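Local coordinates for protein beta-ketoacyl synthase (Pseudomonas aeruginosa, PDB 4CW4) that catalyses the condensation of acetyl-CoA with malonyl-ACP to give acetoacetyl-ACP, the primer that starts fatty acid biosynthesis, at residues L120-P126 / G145-I151; R163-V167 / I322-S326; F187-L192 / Q232-G237. All coordinates share one frame. Where two conformers were deposited one is given. Residues are numbered along the deposited sequence.

Interaction 1. Residues L120-P126 / G145-I151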
loop_
_atom_site.group_PDB
_atom_site.type_symbol
_atom_site.label_atom_id
_atom_site.label_comp_id
_atom_site.label_asym_id
_atom_site.label_seq_id
_atom_site.Cartn_x
_atom_site.Cartn_y
_atom_site.Cartn_z
ATOM N N LEU A 120 -13.850 -30.761 -39.122
ATOM C CA LEU A 120 -13.638 -30.390 -37.724
ATOM C C LEU A 120 -14.996 -30.121 -37.091
ATOM O O LEU A 120 -15.586 -29.035 -37.228
ATOM C CB LEU A 120 -12.735 -29.171 -37.601
ATOM C CG LEU A 120 -12.572 -28.589 -36.192
ATOM C CD1 LEU A 120 -12.365 -29.654 -35.127
ATOM C CD2 LEU A 120 -11.405 -27.614 -36.189
ATOM N N THR A 121 -15.473 -31.128 -36.385
ATOM C CA THR A 121 -16.849 -31.195 -35.980
ATOM C C THR A 121 -16.917 -31.805 -34.603
ATOM O O THR A 121 -16.150 -32.713 -34.276
ATOM C CB THR A 121 -17.607 -32.067 -36.968
ATOM O OG1 THR A 121 -17.372 -31.561 -38.282
ATOM C CG2 THR A 121 -19.086 -32.068 -36.689
ATOM N N PHE A 122 -17.838 -31.306 -33.793
ATOM C CA PHE A 122 -18.021 -31.829 -32.453
ATOM C C PHE A 122 -19.416 -31.504 -31.972
ATOM O O PHE A 122 -20.083 -30.617 -32.522
ATOM C CB PHE A 122 -16.970 -31.263 -31.500
ATOM C CG PHE A 122 -16.926 -29.760 -31.472
ATOM C CD1 PHE A 122 -17.766 -29.042 -30.636
ATOM C CD2 PHE A 122 -16.039 -29.061 -32.280
ATOM C CE1 PHE A 122 -17.726 -27.661 -30.606
ATOM C CE2 PHE A 122 -16.003 -27.690 -32.260
ATOM C CZ PHE A 122 -16.839 -26.983 -31.422
ATOM N N LYS A 123 -19.870 -32.240 -30.968
ATOM C CA LYS A 123 -21.116 -31.884 -30.311
ATOM C C LYS A 123 -20.799 -31.136 -29.039
ATOM O O LYS A 123 -19.764 -31.357 -28.400
ATOM C CB LYS A 123 -21.967 -33.110 -30.012
ATOM C CG LYS A 123 -21.472 -33.962 -28.886
ATOM C CD LYS A 123 -22.170 -35.306 -28.929
ATOM C CE LYS A 123 -22.035 -36.061 -27.625
ATOM N NZ LYS A 123 -22.841 -37.313 -27.689
ATOM N N ALA A 124 -21.702 -30.235 -28.686
ATOM C CA ALA A 124 -21.496 -29.384 -27.534
ATOM C C ALA A 124 -22.812 -28.905 -26.979
ATOM O O ALA A 124 -23.817 -28.878 -27.669
ATOM C CB ALA A 124 -20.659 -28.203 -27.917
ATOM N N SER A 125 -22.785 -28.517 -25.709
ATOM C CA SER A 125 -23.895 -27.827 -25.082
ATOM C C SER A 125 -23.913 -26.394 -25.612
ATOM O O SER A 125 -22.898 -25.700 -25.540
ATOM C CB SER A 125 -23.712 -27.816 -23.564
ATOM O OG SER A 125 -23.421 -29.112 -23.077
ATOM N N PRO A 126 -25.056 -25.943 -26.155
ATOM C CA PRO A 126 -25.075 -24.586 -26.698
ATOM C C PRO A 126 -24.736 -23.503 -25.669
ATOM O O PRO A 126 -24.224 -22.447 -26.058
ATOM C CB PRO A 126 -26.505 -24.437 -27.246
ATOM C CG PRO A 126 -27.271 -25.550 -26.686
ATOM C CD PRO A 126 -26.321 -26.654 -26.408
ATOM N N GLY A 145 -30.526 -31.876 -26.224
ATOM C CA GLY A 145 -30.281 -30.470 -25.963
ATOM C C GLY A 145 -28.972 -29.948 -26.526
ATOM O O GLY A 145 -28.700 -28.743 -26.457
ATOM N N GLU A 146 -28.157 -30.837 -27.085
ATOM C CA GLU A 146 -26.857 -30.436 -27.614
ATOM C C GLU A 146 -26.979 -30.005 -29.066
ATOM O O GLU A 146 -28.026 -30.181 -29.690
ATOM C CB GLU A 146 -25.847 -31.570 -27.479
ATOM C CG GLU A 146 -25.750 -32.108 -26.071
ATOM C CD GLU A 146 -24.326 -32.393 -25.653
ATOM O OE1 GLU A 146 -23.717 -33.326 -26.220
ATOM O OE2 GLU A 146 -23.821 -31.683 -24.753
ATOM N N VAL A 147 -25.906 -29.419 -29.589
ATOM C CA VAL A 147 -25.855 -29.011 -30.990
ATOM C C VAL A 147 -24.609 -29.571 -31.656
ATOM O O VAL A 147 -23.618 -29.876 -30.994
ATOM C CB VAL A 147 -25.861 -27.468 -31.161
ATOM C CG1 VAL A 147 -27.202 -26.883 -30.728
ATOM C CG2 VAL A 147 -24.703 -26.820 -30.399
ATOM N N LEU A 148 -24.679 -29.689 -32.975
ATOM C CA LEU A 148 -23.568 -30.182 -33.781
ATOM C C LEU A 148 -22.844 -28.997 -34.405
ATOM O O LEU A 148 -23.419 -28.246 -35.176
ATOM C CB LEU A 148 -24.084 -31.126 -34.862
ATOM C CG LEU A 148 -23.014 -31.793 -35.724
ATOM C CD1 LEU A 148 -22.074 -32.669 -34.893
ATOM C CD2 LEU A 148 -23.674 -32.611 -36.844
ATOM N N VAL A 149 -21.582 -28.821 -34.050
ATOM C CA VAL A 149 -20.810 -27.668 -34.488
ATOM C C VAL A 149 -19.734 -28.088 -35.471
ATOM O O VAL A 149 -19.077 -29.103 -35.271
ATOM C CB VAL A 149 -20.109 -27.019 -33.285
ATOM C CG1 VAL A 149 -19.370 -25.768 -33.705
ATOM C CG2 VAL A 149 -21.135 -26.708 -32.206
ATOM N N SER A 150 -19.556 -27.311 -36.529
ATOM C CA SER A 150 -18.429 -27.500 -37.438
ATOM C C SER A 150 -17.742 -26.189 -37.701
ATOM O O SER A 150 -18.374 -25.145 -37.796
ATOM C CB SER A 150 -18.851 -28.127 -38.768
ATOM O OG SER A 150 -19.373 -29.409 -38.542
ATOM N N ILE A 151 -16.425 -26.268 -37.798
ATOM C CA ILE A 151 -15.561 -25.112 -37.949
ATOM C C ILE A 151 -14.909 -25.190 -39.322
ATOM O O ILE A 151 -14.468 -26.261 -39.745
ATOM C CB ILE A 151 -14.495 -25.097 -36.831
ATOM C CG1 ILE A 151 -15.172 -24.860 -35.476
ATOM C CG2 ILE A 151 -13.442 -24.043 -37.111
ATOM C CD1 ILE A 151 -14.244 -24.992 -34.269
#
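Strands 120-124 and 147-151 run antiparallel, their axes 4.7 Å apart at the closest, with 154° between their N-to-C directions. At Phe122 and Val149 the backbones exchange a hydrogen-bonded pair (Phe122 N to Val149 O 2.9 Å, Val149 N to Phe122 O 2.8 Å); Ala124 and Val147 do the same (Ala124 N to Val147 O 3.0 Å, Val147 N to Ala124 O 2.9 Å). Side chains alternate between the faces. One face carries Leu120, Phe122, Ala124, Val147, Val149 and Ile151. Phe122 adopts chi1 p, which folds its ring across toward the neighbouring strand: Val149 CB sits 4.0 Å from the ring centroid, a CH-pi contact over the face, while Ile151 CD1 meets the ring edge, 3.8 Å from Phe122 CE2. The other face holds Thr121, Lys123, Leu148 and Ser150. Here Thr121 and Ser150, both m, form a non-hydrogen-bonded pair whose hydroxyls bond instead (Thr121 OG1 to Ser150 OG 3.0 Å), and Leu148, tp, brings CD1 to 3.5 Å from Thr121 CG2. Lys123 extends from chi1 p, with NZ still 4.3 Å from Glu146 OE1, beyond a salt bridge. Glu146, chi1 m, swings its carboxylate over the strand end to accept a bond from Ser125 (OG to OE2 3.1 Å). Leu110 and Leu112 of the second subunit pack on Ala124 and Phe122. Strand 147-151 is the middle strand of a three-stranded antiparallel sheet, between 120-124 and 138-141, with an apolar face that takes part in the dimer contact.

Interaction 2. Residues R163-V167 / I322-S326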
loop_
_atom_site.group_PDB
_atom_site.type_symbol
_atom_site.label_atom_id
_atom_site.label_comp_id
_atom_site.label_asym_id
_atom_site.label_seq_id
_atom_site.Cartn_x
_atom_site.Cartn_y
_atom_site.Cartn_z
ATOM N N ARG A 163 3.955 -26.434 -17.407
ATOM C CA ARG A 163 5.333 -26.041 -17.669
ATOM C C ARG A 163 6.154 -26.035 -16.396
ATOM O O ARG A 163 5.616 -26.027 -15.294
ATOM C CB ARG A 163 5.391 -24.665 -18.338
ATOM C CG ARG A 163 4.896 -23.523 -17.441
ATOM C CD ARG A 163 4.889 -22.192 -18.163
ATOM N NE ARG A 163 6.243 -21.816 -18.569
ATOM C CZ ARG A 163 7.121 -21.180 -17.800
ATOM N NH1 ARG A 163 6.798 -20.801 -16.571
ATOM N NH2 ARG A 163 8.330 -20.920 -18.272
ATOM N N ALA A 164 7.467 -26.026 -16.570
ATOM C CA ALA A 164 8.381 -25.957 -15.446
ATOM C C ALA A 164 8.804 -24.511 -15.225
ATOM O O ALA A 164 9.002 -23.765 -16.173
ATOM C CB ALA A 164 9.582 -26.822 -15.690
ATOM N N LEU A 165 8.913 -24.127 -13.960
ATOM C CA LEU A 165 9.489 -22.834 -13.599
ATOM C C LEU A 165 11.005 -22.982 -13.578
ATOM O O LEU A 165 11.531 -24.046 -13.261
ATOM C CB LEU A 165 9.007 -22.406 -12.212
ATOM C CG LEU A 165 7.504 -22.238 -11.986
ATOM C CD1 LEU A 165 7.209 -21.975 -10.519
ATOM C CD2 LEU A 165 6.972 -21.087 -12.822
ATOM N N THR A 166 11.722 -21.919 -13.904
ATOM C CA THR A 166 13.182 -21.965 -13.811
ATOM C C THR A 166 13.671 -21.938 -12.354
ATOM O O THR A 166 14.803 -22.290 -12.080
ATOM C CB THR A 166 13.827 -20.797 -14.552
ATOM O OG1 THR A 166 13.401 -19.582 -13.942
ATOM C CG2 THR A 166 13.439 -20.820 -16.041
ATOM N N VAL A 167 12.806 -21.502 -11.444
ATOM C CA VAL A 167 13.089 -21.390 -10.014
ATOM C C VAL A 167 12.411 -22.544 -9.292
ATOM O O VAL A 167 11.239 -22.829 -9.551
ATOM C CB VAL A 167 12.542 -20.036 -9.494
ATOM C CG1 VAL A 167 12.547 -19.955 -7.970
ATOM C CG2 VAL A 167 13.351 -18.899 -10.108
ATOM N N ILE A 322 6.516 -15.899 -8.900
ATOM C CA ILE A 322 7.805 -16.465 -9.224
ATOM C C ILE A 322 8.188 -16.096 -10.656
ATOM O O ILE A 322 9.308 -15.641 -10.906
ATOM C CB ILE A 322 7.835 -17.997 -9.003
ATOM C CG1 ILE A 322 7.650 -18.332 -7.515
ATOM C CG2 ILE A 322 9.131 -18.588 -9.537
ATOM C CD1 ILE A 322 7.351 -19.802 -7.258
ATOM N N GLU A 323 7.267 -16.272 -11.602
ATOM C CA GLU A 323 7.574 -15.900 -12.976
ATOM C C GLU A 323 7.818 -14.406 -13.141
ATOM O O GLU A 323 8.692 -14.009 -13.904
ATOM C CB GLU A 323 6.510 -16.382 -13.958
ATOM C CG GLU A 323 6.941 -16.118 -15.401
ATOM C CD GLU A 323 5.971 -16.568 -16.467
ATOM O OE1 GLU A 323 4.982 -17.262 -16.168
ATOM O OE2 GLU A 323 6.224 -16.225 -17.642
ATOM N N GLY A 324 7.054 -13.586 -12.426
ATOM C CA GLY A 324 7.207 -12.131 -12.507
ATOM C C GLY A 324 8.593 -11.657 -12.069
ATOM O O GLY A 324 9.220 -10.822 -12.725
ATOM N N TYR A 325 9.075 -12.184 -10.948
ATOM C CA TYR A 325 10.423 -11.859 -10.506
ATOM C C TYR A 325 11.510 -12.479 -11.388
ATOM O O TYR A 325 12.529 -11.851 -11.652
ATOM C CB TYR A 325 10.632 -12.231 -9.044
ATOM C CG TYR A 325 9.994 -11.279 -8.057
ATOM C CD1 TYR A 325 10.514 -10.017 -7.848
ATOM C CD2 TYR A 325 8.880 -11.650 -7.333
ATOM C CE1 TYR A 325 9.940 -9.143 -6.934
ATOM C CE2 TYR A 325 8.305 -10.796 -6.406
ATOM C CZ TYR A 325 8.832 -9.537 -6.223
ATOM O OH TYR A 325 8.262 -8.666 -5.327
ATOM N N SER A 326 11.282 -13.707 -11.841
ATOM C CA SER A 326 12.210 -14.360 -12.751
ATOM C C SER A 326 12.367 -13.543 -14.032
ATOM O O SER A 326 13.471 -13.375 -14.540
ATOM C CB SER A 326 11.731 -15.775 -13.080
ATOM O OG SER A 326 11.722 -16.593 -11.925
HETATM O O HOH W 1 4.433 -19.984 -15.429
HETATM O O HOH W 2 10.780 -19.063 -12.822
#
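Ile322, Leu165 and Val167 lose the most surface where the loop after strand 155-163 packs against helix 319-327. Ile322 points toward the loop and is met by both aliphatic residues: its CD1 lies 3.9 Å from Leu165 CD1, and its CG2 lies 3.7 Å from Val167 CB. All three are buried. Leu165 also packs on Val104 of strand 104-112, so the apolar patch joins that strand to the helix. One turn on from Ile322, Ser326 continues the same helix face. Its OG stands 3.4 Å from Val167 CG2 and donates a hydrogen bond back to Ile322 O (2.8 Å), the carbonyl that also accepts the helical bond from Ser326 N (2.9 Å). Water 2 donates to Ser326 OG (2.8 Å) and lies 2.9 Å from Thr166 OG1, bridging Thr166 OG1 and Ser326 OG, themselves 4.0 Å apart. On the same side of the apolar patch Arg163 NH1 and Glu323 OE1 make a long salt bridge of 4.0 Å, with the oxygen well out of the guanidinium plane; water 1 completes the link, accepting from Arg163 NH1 (2.8 Å) and donating to Glu323 OE1 (2.9 Å). The stronger partner of Glu323 is Arg245 of the second subunit. This is loop-on-helix packing, an apolar patch with two water bridges along one side, within the ketosynthase domain at its dimer interface, with the Val167 side chain about 11 Å from that of His477, a predicted active-site residue.

Interaction 3. Residues F187-L192 / Q232-G237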
loop_
_atom_site.group_PDB
_atom_site.type_symbol
_atom_site.label_atom_id
_atom_site.label_comp_id
_atom_site.label_asym_id
_atom_site.label_seq_id
_atom_site.Cartn_x
_atom_site.Cartn_y
_atom_site.Cartn_z
ATOM N N PHE A 187 -12.376 -18.989 3.054
ATOM C CA PHE A 187 -12.266 -17.956 2.028
ATOM C C PHE A 187 -11.205 -16.874 2.244
ATOM O O PHE A 187 -11.116 -15.931 1.460
ATOM C CB PHE A 187 -13.625 -17.323 1.746
ATOM C CG PHE A 187 -14.618 -18.279 1.166
ATOM C CD1 PHE A 187 -14.430 -18.813 -0.103
ATOM C CD2 PHE A 187 -15.736 -18.648 1.883
ATOM C CE1 PHE A 187 -15.350 -19.694 -0.642
ATOM C CE2 PHE A 187 -16.656 -19.525 1.355
ATOM C CZ PHE A 187 -16.464 -20.051 0.094
ATOM N N HIS A 188 -10.376 -17.019 3.264
ATOM C CA HIS A 188 -9.295 -16.065 3.467
ATOM C C HIS A 188 -8.065 -16.406 2.629
ATOM O O HIS A 188 -7.592 -17.544 2.668
ATOM C CB HIS A 188 -8.885 -16.067 4.929
ATOM C CG HIS A 188 -9.939 -15.560 5.848
ATOM N ND1 HIS A 188 -9.846 -15.687 7.215
ATOM C CD2 HIS A 188 -11.116 -14.939 5.601
ATOM C CE1 HIS A 188 -10.914 -15.144 7.775
ATOM N NE2 HIS A 188 -11.704 -14.691 6.816
ATOM N N PRO A 189 -7.511 -15.417 1.909
ATOM C CA PRO A 189 -6.179 -15.616 1.333
ATOM C C PRO A 189 -5.141 -16.022 2.381
ATOM O O PRO A 189 -5.249 -15.658 3.577
ATOM C CB PRO A 189 -5.828 -14.243 0.771
ATOM C CG PRO A 189 -7.127 -13.587 0.512
ATOM C CD PRO A 189 -8.019 -14.065 1.624
ATOM N N ARG A 190 -4.122 -16.749 1.933
ATOM C CA ARG A 190 -3.077 -17.253 2.830
ATOM C C ARG A 190 -2.411 -16.121 3.616
ATOM O O ARG A 190 -2.138 -16.286 4.798
ATOM C CB ARG A 190 -2.038 -18.032 2.034
ATOM C CG ARG A 190 -0.931 -18.643 2.890
ATOM C CD ARG A 190 -0.108 -19.612 2.074
ATOM N NE ARG A 190 1.013 -20.166 2.823
ATOM C CZ ARG A 190 0.923 -21.204 3.647
ATOM N NH1 ARG A 190 -0.242 -21.805 3.849
ATOM N NH2 ARG A 190 2.000 -21.644 4.275
ATOM N N GLY A 191 -2.196 -14.971 2.985
ATOM C CA GLY A 191 -1.576 -13.853 3.685
ATOM C C GLY A 191 -2.414 -13.341 4.845
ATOM O O GLY A 191 -1.878 -12.845 5.824
ATOM N N LEU A 192 -3.735 -13.457 4.730
ATOM C CA LEU A 192 -4.608 -13.033 5.807
ATOM C C LEU A 192 -4.620 -14.058 6.926
ATOM O O LEU A 192 -4.624 -13.679 8.088
ATOM C CB LEU A 192 -6.013 -12.723 5.306
ATOM C CG LEU A 192 -6.091 -11.625 4.239
ATOM C CD1 LEU A 192 -7.534 -11.130 4.094
ATOM C CD2 LEU A 192 -5.134 -10.447 4.507
ATOM N N GLN A 232 -2.900 -9.615 -1.888
ATOM C CA GLN A 232 -3.068 -11.057 -1.743
ATOM C C GLN A 232 -3.442 -11.602 -3.115
ATOM O O GLN A 232 -4.548 -11.355 -3.603
ATOM C CB GLN A 232 -4.124 -11.407 -0.687
ATOM C CG GLN A 232 -3.685 -11.126 0.772
ATOM C CD GLN A 232 -3.600 -9.643 1.075
ATOM O OE1 GLN A 232 -2.526 -9.116 1.369
ATOM N NE2 GLN A 232 -4.732 -8.974 1.036
ATOM N N LEU A 233 -2.506 -12.320 -3.740
ATOM C CA LEU A 233 -2.624 -12.689 -5.148
ATOM C C LEU A 233 -3.080 -14.126 -5.338
ATOM O O LEU A 233 -3.121 -14.609 -6.478
ATOM C CB LEU A 233 -1.293 -12.461 -5.877
ATOM C CG LEU A 233 -0.878 -10.989 -6.045
ATOM C CD1 LEU A 233 0.428 -10.867 -6.792
ATOM C CD2 LEU A 233 -1.937 -10.175 -6.757
ATOM N N ASP A 234 -3.446 -14.804 -4.254
ATOM C CA ASP A 234 -3.961 -16.166 -4.390
ATOM C C ASP A 234 -5.431 -16.182 -4.854
ATOM O O ASP A 234 -6.036 -15.126 -5.061
ATOM C CB ASP A 234 -3.681 -17.047 -3.167
ATOM C CG ASP A 234 -3.843 -16.351 -1.825
ATOM O OD1 ASP A 234 -3.737 -15.107 -1.723
ATOM O OD2 ASP A 234 -4.007 -17.115 -0.835
ATOM N N ASP A 235 -5.972 -17.386 -5.047
ATOM C CA ASP A 235 -7.301 -17.556 -5.632
ATOM C C ASP A 235 -8.376 -16.807 -4.835
ATOM O O ASP A 235 -9.293 -16.236 -5.414
ATOM C CB ASP A 235 -7.671 -19.045 -5.725
ATOM C CG ASP A 235 -6.805 -19.824 -6.726
ATOM O OD1 ASP A 235 -6.117 -19.217 -7.576
ATOM O OD2 ASP A 235 -6.831 -21.072 -6.673
ATOM N N ASN A 236 -8.244 -16.785 -3.516
ATOM C CA ASN A 236 -9.234 -16.150 -2.645
ATOM C C ASN A 236 -9.145 -14.630 -2.611
ATOM O O ASN A 236 -9.995 -13.980 -2.006
ATOM C CB ASN A 236 -9.116 -16.670 -1.202
ATOM C CG ASN A 236 -9.728 -18.026 -1.027
ATOM O OD1 ASN A 236 -10.593 -18.439 -1.798
ATOM N ND2 ASN A 236 -9.304 -18.719 0.005
ATOM N N GLY A 237 -8.105 -14.068 -3.228
ATOM C CA GLY A 237 -7.938 -12.626 -3.318
ATOM C C GLY A 237 -7.869 -12.162 -4.760
ATOM O O GLY A 237 -8.725 -12.546 -5.599
HETATM O O HOH W 3 -12.234 -14.971 -0.828
HETATM O O HOH W 4 -2.165 -14.233 0.237
#
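Asp234 is the main acceptor for the start of helix 190-204. Its OD2 accepts the amide of Arg190 (Arg190 N to Asp234 OD2 2.8 Å, nearly linear at 173°), and its OD1 accepts from water 4 (2.7 Å), which accepts a hydrogen bond from Gly191 N (2.8 Å). One carboxylate thus serves two free amides in the first turn of the helix, where Pro189 is the N-cap residue and, having no side-chain acceptor, cannot cap the helix itself; its carbonyl accepts from Leu192 N (2.9 Å). Pro189 packs instead, with CB 3.6 Å from Gln232 CB and 3.4 Å from Asp234 OD1. The opposing loop is held in shape by a type I turn from Asp234 to Gly237, closed by Gly237 N to Asp234 O (3.0 Å). Asn236 ND2 gives a weak bond to His188 O (3.4 Å), and water 3 donates to both Phe187 O (2.7 Å) and Asn236 O (2.7 Å). Several side chains find their main partners beyond the two segments: Arg190 in a salt bridge with Glu365, His188 with the hydroxyl of Tyr183, and the Gln232 amide with the carbonyls of Phe260 and Leu258. The chemistry implies that the amides of the first helical turn are satisfied from outside the helix, directly at Arg190 and through water 4 at Gly191, by an aspartate whose negative charge also suits the positive end of the helix dipole.

How the interactions relate
Interaction 1 stands apart, its centre about 38 Å from the centres of both interaction 2 and interaction 3; nearest atoms are about 24 and 25 Å away. It lies 52 Å from the centre of the chain, whereas interactions 2 and 3 lie 22 and 16 Å from it. Those two do not touch, with centres about 20 Å and nearest atoms about 8 Å apart, and interaction 3 is nested along the chain inside the loop that interaction 2 closes. Interactions 1 and 2 both touch the second subunit. Interaction 2 is nearest the active site, its Val167 side chain about 11 Å from that of His477, predicted to be catalytic; interactions 1 and 3 lie away from such residues.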